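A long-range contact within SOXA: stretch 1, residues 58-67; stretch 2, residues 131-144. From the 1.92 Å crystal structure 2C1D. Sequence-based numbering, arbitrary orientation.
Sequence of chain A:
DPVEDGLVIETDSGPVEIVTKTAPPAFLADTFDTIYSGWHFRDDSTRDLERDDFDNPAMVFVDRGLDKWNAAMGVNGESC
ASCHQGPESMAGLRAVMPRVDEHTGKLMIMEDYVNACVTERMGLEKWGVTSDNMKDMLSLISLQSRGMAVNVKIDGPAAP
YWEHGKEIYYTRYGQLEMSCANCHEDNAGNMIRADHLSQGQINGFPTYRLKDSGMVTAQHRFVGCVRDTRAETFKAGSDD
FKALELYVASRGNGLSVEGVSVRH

Stretch 1 (58-67) AMVFVDRGLD
Stretch 2 131-144: SDNMKDMLSLISLQ

Two α-helices, one running through stretch 1 and on beyond Asp-67, the other spanning 132-143, cross almost at right angles: their N-to-C directions differ by 99° (signed crossing angle -99°), and their axes approach to 7.4 Å. Most residues are near -65/-40, with i+4 to i N-H···O bonds; Met-59 (-70/-19), Phe-61 (-84/-27) and Leu-143 (-60/-25) depart from this. Ser-131 (chi1 p) caps the second, its OG accepting from Met-134 N at 3.2 Å.

In the register, Gly-65 CA lies 4.4 Å from Asp-136 CA and Val-62 CA 4.8 Å from Leu-140 CA. Glycine suits this crossing because an ideal CB on Gly-65 would point toward the second helix and stand 2.4 Å from Asp-136 O, a clash. The bare backbone instead lets Gly-65 CA pack 3.6 Å from Asp-136 CB.

Apolar side chains, with no polar groups to satisfy, extend the contact. Val-62 (t) places CG1 3.6 Å from Leu-143 CD2 and 4.3 Å from Leu-140 CD1; both leucines are t, p. Leu-66 (t, p) brings CB within 4.1 Å of Leu-140 CD1, and the flexible Met-59 (m, m, m) reaches Leu-143 CD2 with CE at 4.0 Å.

The charged pair is Arg-64 (chi1 t, chi2 -146°, chi3 -104°, chi4 161°), long enough to reach across from a sideways CA-to-CB bond, and Asp-136 (chi1 m, chi2 -17°). In their salt bridge, Arg-64 NH1 donates to Asp-136 OD1 at 3.2 Å and OD2 at 3.1 Å, although the OD2 position is less certain.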

ATOM      1  N   ALA A  58      19.296   3.349   5.713  1.00 27.56           N
ATOM      2  CA  ALA A  58      19.122   4.010   4.412  1.00 27.57           C
ATOM      3  C   ALA A  58      20.302   4.892   4.038  1.00 27.58           C
ATOM      4  O   ALA A  58      20.527   5.116   2.864  1.00 27.56           O
ATOM      5  CB  ALA A  58      17.822   4.814   4.382  1.00 27.44           C
ATOM      6  N   MET A  59      21.062   5.381   5.021  1.00 28.42           N
ATOM      7  CA  MET A  59      22.162   6.332   4.746  1.00 29.33           C
ATOM      8  C   MET A  59      23.345   5.700   4.015  1.00 29.87           C
ATOM      9  O   MET A  59      24.181   6.381   3.396  1.00 29.89           O
ATOM     10  CB  MET A  59      22.615   7.020   6.042  1.00 29.69           C
ATOM     11  CG  MET A  59      21.516   7.855   6.704  1.00 31.73           C
ATOM     12  SD  MET A  59      20.974   9.282   5.690  1.00 36.49           S
ATOM     13  CE  MET A  59      22.365  10.290   5.893  1.00 39.50           C
ATOM     14  N   VAL A  60      23.423   4.386   4.070  1.00 30.16           N
ATOM     15  CA  VAL A  60      24.373   3.662   3.232  1.00 30.48           C
ATOM     16  C   VAL A  60      24.095   3.928   1.753  1.00 29.69           C
ATOM     17  O   VAL A  60      25.012   4.096   0.933  1.00 28.72           O
ATOM     18  CB  VAL A  60      24.265   2.147   3.523  1.00 30.90           C
ATOM     19  CG1 VAL A  60      25.173   1.349   2.624  1.00 32.44           C
ATOM     20  CG2 VAL A  60      24.581   1.898   5.011  1.00 33.08           C
ATOM     21  N   PHE A  61      22.819   3.954   1.406  1.00 28.79           N
ATOM     22  CA  PHE A  61      22.425   4.132   0.019  1.00 29.11           C
ATOM     23  C   PHE A  61      22.393   5.584  -0.400  1.00 28.94           C
ATOM     24  O   PHE A  61      22.636   5.876  -1.570  1.00 29.04           O
ATOM     25  CB  PHE A  61      21.139   3.348  -0.240  1.00 28.80           C
ATOM     26  CG  PHE A  61      21.280   1.931   0.199  1.00 29.10           C
ATOM     27  CD1 PHE A  61      20.780   1.499   1.433  1.00 30.34           C
ATOM     28  CD2 PHE A  61      22.070   1.063  -0.538  1.00 29.71           C
ATOM     29  CE1 PHE A  61      20.997   0.168   1.870  1.00 28.52           C
ATOM     30  CE2 PHE A  61      22.274  -0.239  -0.119  1.00 30.08           C
ATOM     31  CZ  PHE A  61      21.751  -0.686   1.087  1.00 29.76           C
ATOM     32  N   VAL A  62      22.162   6.482   0.552  1.00 29.10           N
ATOM     33  CA  VAL A  62      22.412   7.916   0.312  1.00 29.06           C
ATOM     34  C   VAL A  62      23.887   8.135  -0.044  1.00 30.35           C
ATOM     35  O   VAL A  62      24.171   8.813  -1.018  1.00 30.54           O
ATOM     36  CB  VAL A  62      22.063   8.745   1.505  1.00 28.56           C
ATOM     37  CG1 VAL A  62      22.534  10.208   1.349  1.00 27.86           C
ATOM     38  CG2 VAL A  62      20.558   8.658   1.781  1.00 27.14           C
ATOM     39  N   ASP A  63      24.817   7.556   0.725  1.00 31.25           N
ATOM     40  CA  ASP A  63      26.261   7.746   0.457  1.00 32.42           C
ATOM     41  C   ASP A  63      26.704   7.146  -0.891  1.00 31.58           C
ATOM     42  O   ASP A  63      27.505   7.720  -1.621  1.00 31.87           O
ATOM     43  CB  ASP A  63      27.150   7.228   1.622  1.00 32.97           C
ATOM     44  CG  ASP A  63      28.612   7.735   1.527  1.00 37.76           C
ATOM     45  OD1 ASP A  63      28.839   8.973   1.607  1.00 43.54           O
ATOM     46  OD2 ASP A  63      29.608   6.977   1.355  1.00 43.56           O
ATOM     47  N   ARG A  64      26.168   5.998  -1.234  1.00 30.67           N
ATOM     48  CA  ARG A  64      26.445   5.391  -2.504  1.00 30.92           C
ATOM     49  C   ARG A  64      25.854   6.231  -3.654  1.00 30.67           C
ATOM     50  O   ARG A  64      26.442   6.314  -4.739  1.00 29.44           O
ATOM     51  CB  ARG A  64      25.833   4.016  -2.511  1.00 31.10           C
ATOM     52  CG  ARG A  64      26.260   3.153  -3.620  1.00 34.08           C
ATOM     53  CD  ARG A  64      25.146   2.268  -4.055  1.00 38.08           C
ATOM     54  NE  ARG A  64      25.309   0.934  -3.589  1.00 37.84           N
ATOM     55  CZ  ARG A  64      24.360   0.018  -3.491  1.00 37.08           C
ATOM     56  NH1 ARG A  64      23.078   0.234  -3.803  1.00 36.66           N
ATOM     57  NH2 ARG A  64      24.731  -1.162  -3.061  1.00 35.47           N
ATOM     58  N   GLY A  65      24.687   6.830  -3.408  1.00 29.26           N
ATOM     59  CA  GLY A  65      24.110   7.788  -4.341  1.00 29.86           C
ATOM     60  C   GLY A  65      25.073   8.943  -4.585  1.00 29.43           C
ATOM     61  O   GLY A  65      25.206   9.421  -5.697  1.00 29.72           O
ATOM     62  N   LEU A  66      25.743   9.387  -3.530  1.00 29.85           N
ATOM     63  CA  LEU A  66      26.657  10.516  -3.627  1.00 30.31           C
ATOM     64  C   LEU A  66      27.884  10.128  -4.455  1.00 30.75           C
ATOM     65  O   LEU A  66      28.392  10.941  -5.228  1.00 30.72           O
ATOM     66  CB  LEU A  66      27.047  11.023  -2.231  1.00 30.58           C
ATOM     67  CG  LEU A  66      28.108  12.134  -2.141  1.00 31.45           C
ATOM     68  CD1 LEU A  66      27.643  13.403  -2.849  1.00 32.24           C
ATOM     69  CD2 LEU A  66      28.430  12.432  -0.689  1.00 33.21           C
ATOM     70  N   ASP A  67      28.340   8.880  -4.325  1.00 31.28           N
ATOM     71  CA  ASP A  67      29.416   8.365  -5.174  1.00 31.09           C
ATOM     72  C   ASP A  67      29.003   8.364  -6.627  1.00 30.22           C
ATOM     73  O   ASP A  67      29.767   8.787  -7.487  1.00 30.00           O
ATOM     74  CB  ASP A  67      29.881   6.969  -4.724  1.00 32.07           C
ATOM     75  CG  ASP A  67      30.551   6.994  -3.351  1.00 33.16           C
ATOM     76  OD1 ASP A  67      31.006   8.071  -2.910  1.00 36.57           O
ATOM     77  OD2 ASP A  67      30.651   6.000  -2.617  1.00 37.62           O
ATOM     78  N   SER A 131      16.042   0.278 -10.401  1.00 29.67           N
ATOM     79  CA  SER A 131      17.454  -0.044 -10.334  1.00 30.00           C
ATOM     80  C   SER A 131      18.126   0.593  -9.120  1.00 30.32           C
ATOM     81  O   SER A 131      17.689   1.632  -8.580  1.00 30.24           O
ATOM     82  CB  SER A 131      18.167   0.434 -11.617  1.00 30.16           C
ATOM     83  OG  SER A 131      18.176   1.868 -11.701  1.00 28.65           O
ATOM     84  N   ASP A 132      19.228  -0.013  -8.714  1.00 29.70           N
ATOM     85  CA  ASP A 132      20.025   0.545  -7.643  1.00 30.51           C
ATOM     86  C   ASP A 132      20.545   1.942  -7.948  1.00 29.70           C
ATOM     87  O   ASP A 132      20.532   2.790  -7.073  1.00 29.77           O
ATOM     88  CB  ASP A 132      21.156  -0.406  -7.271  1.00 30.52           C
ATOM     89  CG  ASP A 132      20.681  -1.496  -6.340  1.00 33.22           C
ATOM     90  OD1 ASP A 132      21.300  -2.577  -6.288  1.00 32.48           O
ATOM     91  OD2 ASP A 132      19.658  -1.337  -5.634  1.00 36.69           O
ATOM     92  N   ASN A 133      20.958   2.194  -9.187  1.00 29.13           N
ATOM     93  CA  ASN A 133      21.402   3.537  -9.559  1.00 28.72           C
ATOM     94  C   ASN A 133      20.293   4.547  -9.299  1.00 27.72           C
ATOM     95  O   ASN A 133      20.541   5.611  -8.764  1.00 28.46           O
ATOM     96  CB  ASN A 133      21.846   3.600 -11.023  1.00 28.93           C
ATOM     97  CG  ASN A 133      23.212   2.965 -11.258  1.00 29.10           C
ATOM     98  OD1 ASN A 133      23.944   2.674 -10.316  1.00 32.14           O
ATOM     99  ND2 ASN A 133      23.556   2.756 -12.526  1.00 28.48           N
ATOM    100  N   MET A 134      19.080   4.191  -9.687  1.00 27.43           N
ATOM    101  CA  MET A 134      17.910   5.046  -9.493  1.00 27.28           C
ATOM    102  C   MET A 134      17.494   5.231  -8.036  1.00 26.86           C
ATOM    103  O   MET A 134      17.292   6.376  -7.594  1.00 27.30           O
ATOM    104  CB  MET A 134      16.732   4.555 -10.310  1.00 26.41           C
ATOM    105  CG  MET A 134      15.583   5.552 -10.408  1.00 27.71           C
ATOM    106  SD  MET A 134      15.942   7.138 -11.140  1.00 25.95           S
ATOM    107  CE  MET A 134      15.753   6.721 -12.905  1.00 26.31           C
ATOM    108  N   LYS A 135      17.404   4.144  -7.281  1.00 26.43           N
ATOM    109  CA  LYS A 135      16.995   4.232  -5.868  1.00 26.30           C
ATOM    110  C   LYS A 135      18.030   5.005  -5.034  1.00 25.74           C
ATOM    111  O   LYS A 135      17.677   5.839  -4.205  1.00 25.62           O
ATOM    112  CB  LYS A 135      16.749   2.836  -5.293  1.00 26.62           C
ATOM    113  CG  LYS A 135      15.660   2.098  -6.055  1.00 26.61           C
ATOM    114  CD  LYS A 135      15.195   0.798  -5.379  1.00 28.17           C
ATOM    115  CE  LYS A 135      16.318  -0.201  -5.102  1.00 28.60           C
ATOM    116  NZ  LYS A 135      15.703  -1.537  -4.711  1.00 26.07           N
ATOM    117  N   ASP A 136      19.315   4.780  -5.289  1.00 25.23           N
ATOM    118  CA  ASP A 136      20.339   5.536  -4.588  1.00 25.59           C
ATOM    119  C   ASP A 136      20.264   7.020  -4.951  1.00 25.56           C
ATOM    120  O   ASP A 136      20.449   7.879  -4.087  1.00 25.18           O
ATOM    121  CB  ASP A 136      21.764   5.074  -4.905  1.00 26.09           C
ATOM    122  CG  ASP A 136      22.031   3.603  -4.582  1.00 28.80           C
ATOM    123  OD1 ASP A 136      21.281   2.921  -3.826  1.00 29.51           O
ATOM    124  OD2 ASP A 136      22.994   3.035  -5.146  1.00 30.94           O
ATOM    125  N   MET A 137      20.068   7.322  -6.234  1.00 25.49           N
ATOM    126  CA  MET A 137      20.038   8.718  -6.656  1.00 25.89           C
ATOM    127  C   MET A 137      18.826   9.437  -6.057  1.00 25.70           C
ATOM    128  O   MET A 137      18.954  10.548  -5.561  1.00 25.39           O
ATOM    129  CB  MET A 137      20.053   8.856  -8.174  1.00 25.85           C
ATOM    130  CG  MET A 137      20.457  10.269  -8.638  1.00 27.11           C
ATOM    131  SD  MET A 137      22.069  10.798  -8.052  1.00 27.95           S
ATOM    132  CE  MET A 137      23.115   9.696  -9.065  1.00 31.56           C
ATOM    133  N   LEU A 138      17.658   8.789  -6.076  1.00 25.63           N
ATOM    134  CA  LEU A 138      16.461   9.381  -5.450  1.00 25.39           C
ATOM    135  C   LEU A 138      16.666   9.588  -3.966  1.00 24.82           C
ATOM    136  O   LEU A 138      16.165  10.550  -3.402  1.00 25.47           O
ATOM    137  CB  LEU A 138      15.238   8.500  -5.612  1.00 25.51           C
ATOM    138  CG  LEU A 138      14.668   8.200  -6.993  1.00 27.92           C
ATOM    139  CD1 LEU A 138      13.176   7.951  -6.935  1.00 28.60           C
ATOM    140  CD2 LEU A 138      14.999   9.238  -8.024  1.00 26.14           C
ATOM    141  N   SER A 139      17.384   8.671  -3.337  1.00 24.12           N
ATOM    142  CA  SER A 139      17.693   8.773  -1.904  1.00 24.13           C
ATOM    143  C   SER A 139      18.498  10.033  -1.629  1.00 23.52           C
ATOM    144  O   SER A 139      18.131  10.843  -0.766  1.00 22.81           O
ATOM    145  CB  SER A 139      18.454   7.513  -1.436  1.00 24.02           C
ATOM    146  OG  SER A 139      17.595   6.370  -1.480  1.00 25.58           O
ATOM    147  N   LEU A 140      19.575  10.208  -2.395  1.00 23.29           N
ATOM    148  CA  LEU A 140      20.421  11.409  -2.303  1.00 23.81           C
ATOM    149  C   LEU A 140      19.636  12.691  -2.538  1.00 23.28           C
ATOM    150  O   LEU A 140      19.730  13.645  -1.755  1.00 23.46           O
ATOM    151  CB  LEU A 140      21.585  11.337  -3.303  1.00 24.11           C
ATOM    152  CG  LEU A 140      22.545  12.528  -3.347  1.00 25.19           C
ATOM    153  CD1 LEU A 140      23.312  12.674  -2.031  1.00 27.17           C
ATOM    154  CD2 LEU A 140      23.498  12.419  -4.558  1.00 26.60           C
ATOM    155  N   ILE A 141      18.815  12.704  -3.586  1.00 23.14           N
ATOM    156  CA  ILE A 141      18.050  13.917  -3.894  1.00 23.25           C
ATOM    157  C   ILE A 141      17.033  14.196  -2.805  1.00 22.74           C
ATOM    158  O   ILE A 141      16.844  15.349  -2.383  1.00 22.65           O
ATOM    159  CB  ILE A 141      17.394  13.818  -5.314  1.00 23.97           C
ATOM    160  CG1 ILE A 141      18.492  13.877  -6.375  1.00 24.06           C
ATOM    161  CG2 ILE A 141      16.352  14.928  -5.504  1.00 24.11           C
ATOM    162  CD1 ILE A 141      18.063  13.383  -7.752  1.00 24.30           C
ATOM    163  N   SER A 142      16.381  13.147  -2.323  1.00 23.88           N
ATOM    164  CA  SER A 142      15.316  13.306  -1.321  1.00 24.20           C
ATOM    165  C   SER A 142      15.883  13.927  -0.058  1.00 24.14           C
ATOM    166  O   SER A 142      15.255  14.799   0.556  1.00 23.20           O
ATOM    167  CB  SER A 142      14.609  11.979  -1.013  1.00 24.48           C
ATOM    168  OG  SER A 142      13.591  12.168  -0.024  1.00 24.24           O
ATOM    169  N   LEU A 143      17.109  13.552   0.292  1.00 24.53           N
ATOM    170  CA  LEU A 143      17.770  14.129   1.471  1.00 25.06           C
ATOM    171  C   LEU A 143      17.963  15.649   1.405  1.00 25.14           C
ATOM    172  O   LEU A 143      18.072  16.306   2.425  1.00 25.07           O
ATOM    173  CB  LEU A 143      19.144  13.479   1.684  1.00 26.47           C
ATOM    174  CG  LEU A 143      19.836  13.742   3.045  1.00 31.22           C
ATOM    175  CD1 LEU A 143      18.989  13.453   4.261  1.00 32.50           C
ATOM    176  CD2 LEU A 143      21.118  12.945   3.185  1.00 35.58           C
ATOM    177  N   GLN A 144      18.019  16.202   0.199  1.00 24.69           N
ATOM    178  CA  GLN A 144      18.233  17.634   0.003  1.00 23.91           C
ATOM    179  C   GLN A 144      16.975  18.464   0.330  1.00 23.84           C
ATOM    180  O   GLN A 144      17.017  19.691   0.330  1.00 23.19           O
ATOM    181  CB  GLN A 144      18.735  17.897  -1.419  1.00 23.66           C
ATOM    182  CG  GLN A 144      19.900  16.961  -1.900  1.00 22.63           C
ATOM    183  CD  GLN A 144      21.058  16.844  -0.919  1.00 24.43           C
ATOM    184  OE1 GLN A 144      21.537  15.735  -0.615  1.00 28.64           O
ATOM    185  NE2 GLN A 144      21.521  17.959  -0.445  1.00 20.75           N
TER